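Local coordinates for 4-alpha-glucanotransferase (Aquifex aeolicus, PDB 1TZ7), which is a bacterial amylomaltase, also called disproportionating enzyme, a 4-alpha-glucanotransferase built round an eight-stranded parallel beta/alpha barrel, at residues I442-A453 against I494-R503; P407-N415 against I432-L441. All blocks are in the same frame, centred on the assembly; numbering follows the deposited sequence.

Contact 1: I442-A453 against I494-R503; sequences IRLVLISRAKFA and IKKLLGIYGR
Arg503 meets Leu446 and Ala450 through their main-chain carbonyls, its guanidinium set in the turn between helix 437-447 and strand 452-456. Its NE donates to Leu446 O at 2.9 Å, nearly straight at 163° and on a lone pair in the carbonyl plane; a weak NH2 bond reaches the same oxygen. The far end of the group grips Ala450 O with two nitrogens, Arg503 NH2 at 2.8 Å and NH1 at 2.9 Å, and this oxygen lies in the guanidinium plane. Ala453 CB sits 3.5 Å above the centre of one face, so edge bonds and a methyl together fix the rotation of the group.

Tyr501 carries the second half of the contact. With CG anti to its own carbonyl carbon (chi1 -60°), the ring leans on Leu446 and Ile447, CD2 lying 3.7 Å from Leu446 CB. Its OH accepts from Arg443 NH1 at 3.0 Å, the guanidinium standing almost perpendicular to the ring. Leu497 CD1 lies over one face of that guanidinium, while Leu446 CD2 packs on Leu498 CD2.

Further out, a Schellman motif with Gly502 at C-prime ends helix 491-500 (Arg503 N to Leu498 O, weakly Gly502 N to Gly499 O) and leaves Arg503 directed at the turn. Arg22 donates to Ser448 O and Tyr501 O. The carbonyl oxygens probably offset the closeness of two like charges, Arg503 and Arg22, and the bonds to Leu446 O, Ala450 O and, from NH1, Leu23 O join the C-terminal segment to the barrel.

Contact 2: P407-N415 against I432-L441; sequences PPIRGWFEN and IKEEKVNEEL
Ile409 and Asn438 mark the closest backbone approach, their CA atoms 6.1 Å apart, where helix 409-414 and helix 437-441 cross steeply at 113° with axes 9.9 Å apart. Asn438 OD1 lies 3.2 Å from Ile409 CB, and its ND2 donates to a water that also accepts from Arg410 N, a bridge between side chain and helix start; the same ND2 bonds to Asn462 OD1. Beside it, Ile409 CG2 meets Val437 CG1, and Ile409 CD1 shares Leu441 CD1 with Trp412 CZ3.

Val437 CG2 sits over the centre of one face of the Phe413 ring, 3.6 Å from the centroid and 4° off the normal, a CH-pi contact. At the outer side of the interface Arg410, extended from CG to NE, makes a side-on salt bridge: NE to Glu434 OE2 and NH2 to Glu434 OE1, both 3.0 Å, with the two planes nearly coplanar. Its NH1 donates to Asn462 O. Glu434 folds back to offer both oxygens on their syn side, its chain bent at chi2 (86°), while its CB rests 3.5 Å from Phe413 CE2. Glu435 CB approaches over a face of the guanidinium.

The pair belongs to the helical crossover linking parallel strands 397-400 and 452-456. Helix 418-428, between them in sequence, packs through Leu424 on both Phe413 and Leu441 and supplies Arg421 for a cation-pi contact with Phe413, while helix 457-460 touches Pro408 and Asn438.

Helix 437-447 serves both contacts in succession: its first turn, with the residues just before it, meets helix 409-414 in contact 2, and its remainder, with the following turn and strand, meets the C-terminal segment in contact 1. Their centres lie 18 Å apart, and both are mostly buried while lying well away from the middle of the chain. Each combines an apolar patch with an arginine, but the acceptors between the segments differ. Across contact 2 a partly exposed arginine pairs with a carboxylate at the margin; across contact 1 a buried arginine is met by backbone oxygens beside the barrel strands, with a second, partly exposed one held by a tyrosine hydroxyl.

Contact 1: I442-A453 against I494-R503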
loop_
_atom_site.group_PDB
_atom_site.type_symbol
_atom_site.label_atom_id
_atom_site.label_comp_id
_atom_site.label_asym_id
_atom_site.label_seq_id
_atom_site.Cartn_x
_atom_site.Cartn_y
_atom_site.Cartn_z
ATOM N N ILE A 442 14.035 11.788 -14.632
ATOM C CA ILE A 442 14.277 12.084 -13.227
ATOM C C ILE A 442 14.550 13.583 -13.050
ATOM O O ILE A 442 13.990 14.216 -12.169
ATOM C CB ILE A 442 15.457 11.246 -12.685
ATOM C CG1 ILE A 442 15.006 9.800 -12.429
ATOM C CG2 ILE A 442 16.003 11.855 -11.388
ATOM C CD1 ILE A 442 16.152 8.803 -12.338
ATOM N N ARG A 443 15.407 14.137 -13.906
ATOM C CA ARG A 443 15.708 15.575 -13.876
ATOM C C ARG A 443 14.445 16.421 -14.048
ATOM O O ARG A 443 14.266 17.411 -13.358
ATOM C CB ARG A 443 16.708 15.936 -14.963
ATOM C CG ARG A 443 18.137 15.542 -14.649
ATOM C CD ARG A 443 19.123 15.910 -15.739
ATOM N NE ARG A 443 20.446 15.339 -15.502
ATOM C CZ ARG A 443 21.431 15.957 -14.849
ATOM N NH1 ARG A 443 21.251 17.178 -14.359
ATOM N NH2 ARG A 443 22.602 15.351 -14.688
ATOM N N LEU A 444 13.575 16.015 -14.980
ATOM C CA LEU A 444 12.325 16.746 -15.250
ATOM C C LEU A 444 11.404 16.737 -14.016
ATOM O O LEU A 444 10.770 17.742 -13.689
ATOM C CB LEU A 444 11.590 16.117 -16.448
ATOM C CG LEU A 444 11.572 16.868 -17.801
ATOM C CD1 LEU A 444 12.634 17.928 -17.904
ATOM C CD2 LEU A 444 11.692 15.888 -18.942
ATOM N N VAL A 445 11.336 15.600 -13.347
ATOM C CA VAL A 445 10.534 15.478 -12.148
ATOM C C VAL A 445 11.131 16.344 -11.007
ATOM O O VAL A 445 10.402 17.032 -10.295
ATOM C CB VAL A 445 10.424 13.998 -11.705
ATOM C CG1 VAL A 445 9.892 13.892 -10.281
ATOM C CG2 VAL A 445 9.534 13.228 -12.666
ATOM N N LEU A 446 12.454 16.310 -10.864
ATOM C CA LEU A 446 13.132 17.021 -9.781
ATOM C C LEU A 446 13.099 18.542 -9.977
ATOM O O LEU A 446 13.006 19.290 -9.008
ATOM C CB LEU A 446 14.592 16.553 -9.654
ATOM C CG LEU A 446 14.822 15.091 -9.246
ATOM C CD1 LEU A 446 16.314 14.771 -9.246
ATOM C CD2 LEU A 446 14.222 14.795 -7.906
ATOM N N ILE A 447 13.178 18.992 -11.231
ATOM C CA ILE A 447 13.213 20.428 -11.537
ATOM C C ILE A 447 11.829 21.076 -11.379
ATOM O O ILE A 447 11.719 22.295 -11.284
ATOM C CB ILE A 447 13.754 20.679 -12.983
ATOM C CG1 ILE A 447 14.203 22.140 -13.137
ATOM C CG2 ILE A 447 12.688 20.357 -14.018
ATOM C CD1 ILE A 447 14.991 22.407 -14.384
ATOM N N SER A 448 10.787 20.250 -11.361
ATOM C CA SER A 448 9.415 20.738 -11.217
ATOM C C SER A 448 9.228 21.425 -9.879
ATOM O O SER A 448 10.078 21.327 -8.997
ATOM C CB SER A 448 8.436 19.583 -11.329
ATOM O OG SER A 448 8.451 18.810 -10.152
ATOM N N ARG A 449 8.107 22.115 -9.727
ATOM C CA ARG A 449 7.787 22.781 -8.470
ATOM C C ARG A 449 6.924 21.913 -7.561
ATOM O O ARG A 449 6.562 22.331 -6.473
ATOM C CB ARG A 449 7.113 24.127 -8.740
ATOM C CG ARG A 449 8.085 25.136 -9.403
ATOM C CD ARG A 449 8.216 26.546 -8.755
ATOM N NE ARG A 449 7.710 26.698 -7.445
ATOM C CZ ARG A 449 8.380 26.976 -6.318
ATOM N NH1 ARG A 449 9.713 26.957 -6.198
ATOM N NH2 ARG A 449 7.654 27.169 -5.261
ATOM N N ALA A 450 6.596 20.699 -8.007
ATOM C CA ALA A 450 5.906 19.732 -7.125
ATOM C C ALA A 450 6.646 19.645 -5.800
ATOM O O ALA A 450 7.864 19.477 -5.779
ATOM C CB ALA A 450 5.846 18.391 -7.767
ATOM N N LYS A 451 5.918 19.759 -4.692
ATOM C CA LYS A 451 6.557 19.790 -3.378
ATOM C C LYS A 451 7.199 18.438 -3.025
ATOM O O LYS A 451 8.231 18.399 -2.385
ATOM C CB LYS A 451 5.569 20.226 -2.288
ATOM C CG LYS A 451 4.452 19.245 -1.992
ATOM C CD LYS A 451 3.498 19.810 -0.905
ATOM C CE LYS A 451 2.449 18.779 -0.481
ATOM N NZ LYS A 451 1.493 19.331 0.530
ATOM N N PHE A 452 6.571 17.339 -3.456
ATOM C CA PHE A 452 7.161 15.985 -3.299
ATOM C C PHE A 452 7.479 15.391 -4.674
ATOM O O PHE A 452 6.598 15.268 -5.514
ATOM C CB PHE A 452 6.187 15.036 -2.576
ATOM C CG PHE A 452 5.815 15.469 -1.160
ATOM C CD1 PHE A 452 6.514 16.468 -0.498
ATOM C CD2 PHE A 452 4.758 14.852 -0.500
ATOM C CE1 PHE A 452 6.154 16.842 0.792
ATOM C CE2 PHE A 452 4.406 15.232 0.785
ATOM C CZ PHE A 452 5.102 16.220 1.423
ATOM N N ALA A 453 8.740 15.019 -4.882
ATOM C CA ALA A 453 9.150 14.289 -6.075
ATOM C C ALA A 453 9.573 12.884 -5.684
ATOM O O ALA A 453 10.452 12.711 -4.849
ATOM C CB ALA A 453 10.279 15.000 -6.754
ATOM N N ILE A 494 22.844 10.302 -7.587
ATOM C CA ILE A 494 21.526 10.805 -7.204
ATOM C C ILE A 494 21.629 11.926 -6.151
ATOM O O ILE A 494 20.855 12.872 -6.172
ATOM C CB ILE A 494 20.619 9.651 -6.694
ATOM C CG1 ILE A 494 19.156 10.115 -6.607
ATOM C CG2 ILE A 494 21.081 9.163 -5.337
ATOM C CD1 ILE A 494 18.532 10.472 -7.950
ATOM N N LYS A 495 22.595 11.810 -5.245
ATOM C CA LYS A 495 22.852 12.866 -4.254
ATOM C C LYS A 495 23.133 14.192 -4.947
ATOM O O LYS A 495 22.565 15.224 -4.585
ATOM C CB LYS A 495 24.035 12.485 -3.353
ATOM C CG LYS A 495 24.330 13.498 -2.242
ATOM C CD LYS A 495 25.486 13.031 -1.352
ATOM C CE LYS A 495 25.763 14.023 -0.222
ATOM N NZ LYS A 495 27.159 13.916 0.288
ATOM N N LYS A 496 24.010 14.156 -5.947
ATOM C CA LYS A 496 24.338 15.343 -6.734
ATOM C C LYS A 496 23.081 15.953 -7.354
ATOM O O LYS A 496 22.891 17.161 -7.325
ATOM C CB LYS A 496 25.334 14.983 -7.843
ATOM C CG LYS A 496 25.962 16.187 -8.532
ATOM C CD LYS A 496 27.479 16.081 -8.559
ATOM C CE LYS A 496 28.109 17.327 -9.141
ATOM N NZ LYS A 496 28.190 18.432 -8.144
ATOM N N LEU A 497 22.230 15.104 -7.913
ATOM C CA LEU A 497 21.018 15.565 -8.597
ATOM C C LEU A 497 20.056 16.252 -7.635
ATOM O O LEU A 497 19.507 17.299 -7.948
ATOM C CB LEU A 497 20.310 14.388 -9.276
ATOM C CG LEU A 497 20.344 14.348 -10.808
ATOM C CD1 LEU A 497 21.734 14.608 -11.343
ATOM C CD2 LEU A 497 19.824 13.015 -11.300
ATOM N N LEU A 498 19.851 15.650 -6.464
ATOM C CA LEU A 498 18.961 16.225 -5.459
ATOM C C LEU A 498 19.432 17.624 -5.067
ATOM O O LEU A 498 18.632 18.524 -4.918
ATOM C CB LEU A 498 18.894 15.328 -4.209
ATOM C CG LEU A 498 18.204 13.966 -4.357
ATOM C CD1 LEU A 498 17.952 13.357 -2.990
ATOM C CD2 LEU A 498 16.897 14.076 -5.139
ATOM N N GLY A 499 20.749 17.787 -4.907
ATOM C CA GLY A 499 21.326 19.070 -4.529
ATOM C C GLY A 499 21.194 20.112 -5.628
ATOM O O GLY A 499 20.910 21.269 -5.356
ATOM N N ILE A 500 21.394 19.686 -6.872
ATOM C CA ILE A 500 21.285 20.579 -8.030
ATOM C C ILE A 500 19.881 21.182 -8.138
ATOM O O ILE A 500 19.733 22.355 -8.472
ATOM C CB ILE A 500 21.645 19.804 -9.343
ATOM C CG1 ILE A 500 23.148 19.554 -9.412
ATOM C CG2 ILE A 500 21.193 20.581 -10.572
ATOM C CD1 ILE A 500 23.542 18.420 -10.356
ATOM N N TYR A 501 18.856 20.369 -7.846
ATOM C CA TYR A 501 17.457 20.798 -7.993
ATOM C C TYR A 501 16.810 21.106 -6.643
ATOM O O TYR A 501 15.590 21.164 -6.533
ATOM C CB TYR A 501 16.652 19.730 -8.756
ATOM C CG TYR A 501 17.204 19.481 -10.136
ATOM C CD1 TYR A 501 17.171 20.479 -11.104
ATOM C CD2 TYR A 501 17.794 18.268 -10.466
ATOM C CE1 TYR A 501 17.696 20.270 -12.374
ATOM C CE2 TYR A 501 18.320 18.046 -11.729
ATOM C CZ TYR A 501 18.267 19.053 -12.679
ATOM O OH TYR A 501 18.786 18.836 -13.929
ATOM N N GLY A 502 17.644 21.314 -5.623
ATOM C CA GLY A 502 17.201 21.909 -4.374
ATOM C C GLY A 502 16.271 21.004 -3.583
ATOM O O GLY A 502 15.382 21.477 -2.895
ATOM N N ARG A 503 16.482 19.696 -3.690
ATOM C CA ARG A 503 15.668 18.721 -2.950
ATOM C C ARG A 503 16.518 17.872 -2.005
ATOM O O ARG A 503 16.041 16.874 -1.458
ATOM C CB ARG A 503 14.940 17.811 -3.920
ATOM C CG ARG A 503 13.848 18.481 -4.703
ATOM C CD ARG A 503 13.037 17.523 -5.509
ATOM N NE ARG A 503 12.175 18.190 -6.463
ATOM C CZ ARG A 503 10.916 18.548 -6.223
ATOM N NH1 ARG A 503 10.357 18.308 -5.039
ATOM N NH2 ARG A 503 10.218 19.148 -7.170
#

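Contact 2: P407-N415 against I432-L441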
loop_
_atom_site.group_PDB
_atom_site.type_symbol
_atom_site.label_atom_id
_atom_site.label_comp_id
_atom_site.label_asym_id
_atom_site.label_seq_id
_atom_site.Cartn_x
_atom_site.Cartn_y
_atom_site.Cartn_z
ATOM N N PRO A 407 4.906 0.032 -15.925
ATOM C CA PRO A 407 6.263 -0.373 -16.273
ATOM C C PRO A 407 7.240 0.702 -15.825
ATOM O O PRO A 407 6.889 1.880 -15.861
ATOM C CB PRO A 407 6.227 -0.496 -17.812
ATOM C CG PRO A 407 4.982 0.193 -18.259
ATOM C CD PRO A 407 4.064 0.279 -17.106
ATOM N N PRO A 408 8.431 0.318 -15.382
ATOM C CA PRO A 408 9.486 1.297 -15.130
ATOM C C PRO A 408 9.784 2.088 -16.392
ATOM O O PRO A 408 9.574 1.579 -17.496
ATOM C CB PRO A 408 10.688 0.428 -14.721
ATOM C CG PRO A 408 10.086 -0.847 -14.237
ATOM C CD PRO A 408 8.866 -1.058 -15.083
ATOM N N ILE A 409 10.254 3.319 -16.228
ATOM C CA ILE A 409 10.447 4.244 -17.351
ATOM C C ILE A 409 11.189 3.608 -18.536
ATOM O O ILE A 409 10.836 3.843 -19.691
ATOM C CB ILE A 409 11.204 5.511 -16.864
ATOM C CG1 ILE A 409 10.263 6.417 -16.060
ATOM C CG2 ILE A 409 11.814 6.283 -18.055
ATOM C CD1 ILE A 409 9.046 6.922 -16.855
ATOM N N ARG A 410 12.214 2.810 -18.249
ATOM C CA ARG A 410 13.054 2.243 -19.311
ATOM C C ARG A 410 12.277 1.231 -20.156
ATOM O O ARG A 410 12.466 1.157 -21.362
ATOM C CB ARG A 410 14.304 1.586 -18.721
ATOM C CG ARG A 410 15.325 1.110 -19.781
ATOM C CD ARG A 410 16.661 0.653 -19.195
ATOM N NE ARG A 410 17.671 0.429 -20.228
ATOM C CZ ARG A 410 18.932 0.072 -19.984
ATOM N NH1 ARG A 410 19.350 -0.105 -18.741
ATOM N NH2 ARG A 410 19.779 -0.109 -20.989
ATOM N N GLY A 411 11.413 0.449 -19.507
ATOM C CA GLY A 411 10.576 -0.521 -20.204
ATOM C C GLY A 411 9.405 0.135 -20.920
ATOM O O GLY A 411 8.989 -0.304 -21.986
ATOM N N TRP A 412 8.875 1.188 -20.316
ATOM C CA TRP A 412 7.851 2.013 -20.942
ATOM C C TRP A 412 8.389 2.637 -22.231
ATOM O O TRP A 412 7.703 2.658 -23.263
ATOM C CB TRP A 412 7.399 3.102 -19.957
ATOM C CG TRP A 412 6.734 4.288 -20.581
ATOM C CD1 TRP A 412 5.425 4.393 -20.963
ATOM C CD2 TRP A 412 7.338 5.554 -20.873
ATOM N NE1 TRP A 412 5.183 5.644 -21.484
ATOM C CE2 TRP A 412 6.341 6.377 -21.439
ATOM C CE3 TRP A 412 8.633 6.080 -20.719
ATOM C CZ2 TRP A 412 6.595 7.691 -21.852
ATOM C CZ3 TRP A 412 8.879 7.385 -21.127
ATOM C CH2 TRP A 412 7.865 8.172 -21.686
ATOM N N PHE A 413 9.621 3.129 -22.176
ATOM C CA PHE A 413 10.229 3.768 -23.331
ATOM C C PHE A 413 10.469 2.771 -24.445
ATOM O O PHE A 413 10.345 3.106 -25.622
ATOM C CB PHE A 413 11.547 4.442 -22.950
ATOM C CG PHE A 413 12.197 5.165 -24.085
ATOM C CD1 PHE A 413 11.783 6.444 -24.438
ATOM C CD2 PHE A 413 13.213 4.564 -24.819
ATOM C CE1 PHE A 413 12.381 7.114 -25.497
ATOM C CE2 PHE A 413 13.813 5.232 -25.878
ATOM C CZ PHE A 413 13.396 6.505 -26.216
ATOM N N GLU A 414 10.818 1.539 -24.076
ATOM C CA GLU A 414 11.092 0.494 -25.062
ATOM C C GLU A 414 9.887 0.294 -25.981
ATOM O O GLU A 414 10.044 0.112 -27.180
ATOM C CB GLU A 414 11.446 -0.827 -24.364
ATOM C CG GLU A 414 11.742 -1.980 -25.325
ATOM C CD GLU A 414 12.138 -3.256 -24.606
ATOM O OE1 GLU A 414 12.840 -4.090 -25.217
ATOM O OE2 GLU A 414 11.750 -3.427 -23.432
ATOM N N ASN A 415 8.686 0.334 -25.400
ATOM C CA ASN A 415 7.450 0.047 -26.141
ATOM C C ASN A 415 6.684 1.319 -26.519
ATOM O O ASN A 415 5.547 1.251 -26.972
ATOM C CB ASN A 415 6.540 -0.866 -25.308
ATOM C CG ASN A 415 7.158 -2.219 -25.043
ATOM O OD1 ASN A 415 7.716 -2.839 -25.938
ATOM N ND2 ASN A 415 7.060 -2.682 -23.805
ATOM N N ILE A 432 17.386 11.275 -27.378
ATOM C CA ILE A 432 18.263 10.632 -26.396
ATOM C C ILE A 432 18.192 9.110 -26.482
ATOM O O ILE A 432 17.159 8.542 -26.836
ATOM C CB ILE A 432 17.918 11.102 -24.965
ATOM C CG1 ILE A 432 16.472 10.759 -24.616
ATOM C CG2 ILE A 432 18.153 12.606 -24.824
ATOM C CD1 ILE A 432 16.256 10.548 -23.164
ATOM N N LYS A 433 19.303 8.459 -26.154
ATOM C CA LYS A 433 19.393 7.005 -26.213
ATOM C C LYS A 433 18.571 6.392 -25.093
ATOM O O LYS A 433 18.380 7.008 -24.043
ATOM C CB LYS A 433 20.857 6.554 -26.103
ATOM C CG LYS A 433 21.820 7.302 -27.048
ATOM C CD LYS A 433 23.153 6.560 -27.202
ATOM C CE LYS A 433 24.322 7.530 -27.433
ATOM N NZ LYS A 433 24.736 7.579 -28.866
ATOM N N GLU A 434 18.080 5.178 -25.319
ATOM C CA GLU A 434 17.083 4.581 -24.432
ATOM C C GLU A 434 17.614 4.398 -22.992
ATOM O O GLU A 434 16.851 4.454 -22.034
ATOM C CB GLU A 434 16.583 3.241 -25.004
ATOM C CG GLU A 434 17.652 2.160 -25.131
ATOM C CD GLU A 434 17.842 1.364 -23.854
ATOM O OE1 GLU A 434 18.876 0.687 -23.736
ATOM O OE2 GLU A 434 16.953 1.419 -22.966
ATOM N N GLU A 435 18.924 4.196 -22.853
ATOM C CA GLU A 435 19.528 3.971 -21.532
ATOM C C GLU A 435 19.695 5.280 -20.733
ATOM O O GLU A 435 19.945 5.244 -19.536
ATOM C CB GLU A 435 20.887 3.260 -21.668
ATOM C CG GLU A 435 22.018 4.143 -22.196
ATOM C CD GLU A 435 22.312 3.910 -23.665
ATOM O OE1 GLU A 435 21.389 3.509 -24.407
ATOM O OE2 GLU A 435 23.467 4.131 -24.079
ATOM N N LYS A 436 19.549 6.423 -21.408
ATOM C CA LYS A 436 19.689 7.737 -20.753
ATOM C C LYS A 436 18.330 8.358 -20.392
ATOM O O LYS A 436 18.277 9.419 -19.775
ATOM C CB LYS A 436 20.464 8.701 -21.656
ATOM C CG LYS A 436 21.945 8.393 -21.766
ATOM C CD LYS A 436 22.706 8.846 -20.523
ATOM C CE LYS A 436 24.213 8.882 -20.773
ATOM N NZ LYS A 436 24.663 10.200 -21.306
ATOM N N VAL A 437 17.240 7.688 -20.775
ATOM C CA VAL A 437 15.892 8.242 -20.608
ATOM C C VAL A 437 15.533 8.422 -19.138
ATOM O O VAL A 437 14.954 9.435 -18.759
ATOM C CB VAL A 437 14.817 7.348 -21.283
ATOM C CG1 VAL A 437 13.406 7.856 -20.951
ATOM C CG2 VAL A 437 15.025 7.309 -22.780
ATOM N N ASN A 438 15.876 7.436 -18.315
ATOM C CA ASN A 438 15.587 7.498 -16.880
ATOM C C ASN A 438 16.165 8.751 -16.245
ATOM O O ASN A 438 15.487 9.447 -15.513
ATOM C CB ASN A 438 16.140 6.262 -16.163
ATOM C CG ASN A 438 15.071 5.233 -15.869
ATOM O OD1 ASN A 438 14.037 5.543 -15.276
ATOM N ND2 ASN A 438 15.313 4.004 -16.279
ATOM N N GLU A 439 17.426 9.029 -16.540
ATOM C CA GLU A 439 18.104 10.193 -15.984
ATOM C C GLU A 439 17.407 11.487 -16.412
ATOM O O GLU A 439 17.210 12.390 -15.603
ATOM C CB GLU A 439 19.561 10.217 -16.436
ATOM C CG GLU A 439 20.391 11.322 -15.807
ATOM C CD GLU A 439 21.786 11.413 -16.395
ATOM O OE1 GLU A 439 22.355 12.520 -16.397
ATOM O OE2 GLU A 439 22.313 10.375 -16.858
ATOM N N GLU A 440 17.041 11.567 -17.691
ATOM C CA GLU A 440 16.432 12.778 -18.244
ATOM C C GLU A 440 15.083 13.058 -17.598
ATOM O O GLU A 440 14.737 14.218 -17.333
ATOM C CB GLU A 440 16.268 12.653 -19.766
ATOM C CG GLU A 440 17.029 13.698 -20.563
ATOM C CD GLU A 440 18.490 13.773 -20.181
ATOM O OE1 GLU A 440 18.866 14.705 -19.439
ATOM O OE2 GLU A 440 19.264 12.900 -20.621
ATOM N N LEU A 441 14.325 11.998 -17.333
ATOM C CA LEU A 441 12.982 12.139 -16.784
ATOM C C LEU A 441 13.021 12.346 -15.287
ATOM O O LEU A 441 12.149 12.998 -14.729
ATOM C CB LEU A 441 12.126 10.910 -17.130
ATOM C CG LEU A 441 11.819 10.707 -18.627
ATOM C CD1 LEU A 441 10.546 9.907 -18.817
ATOM C CD2 LEU A 441 11.722 12.036 -19.356
HETATM O O HOH W 1 13.205 2.365 -15.494
#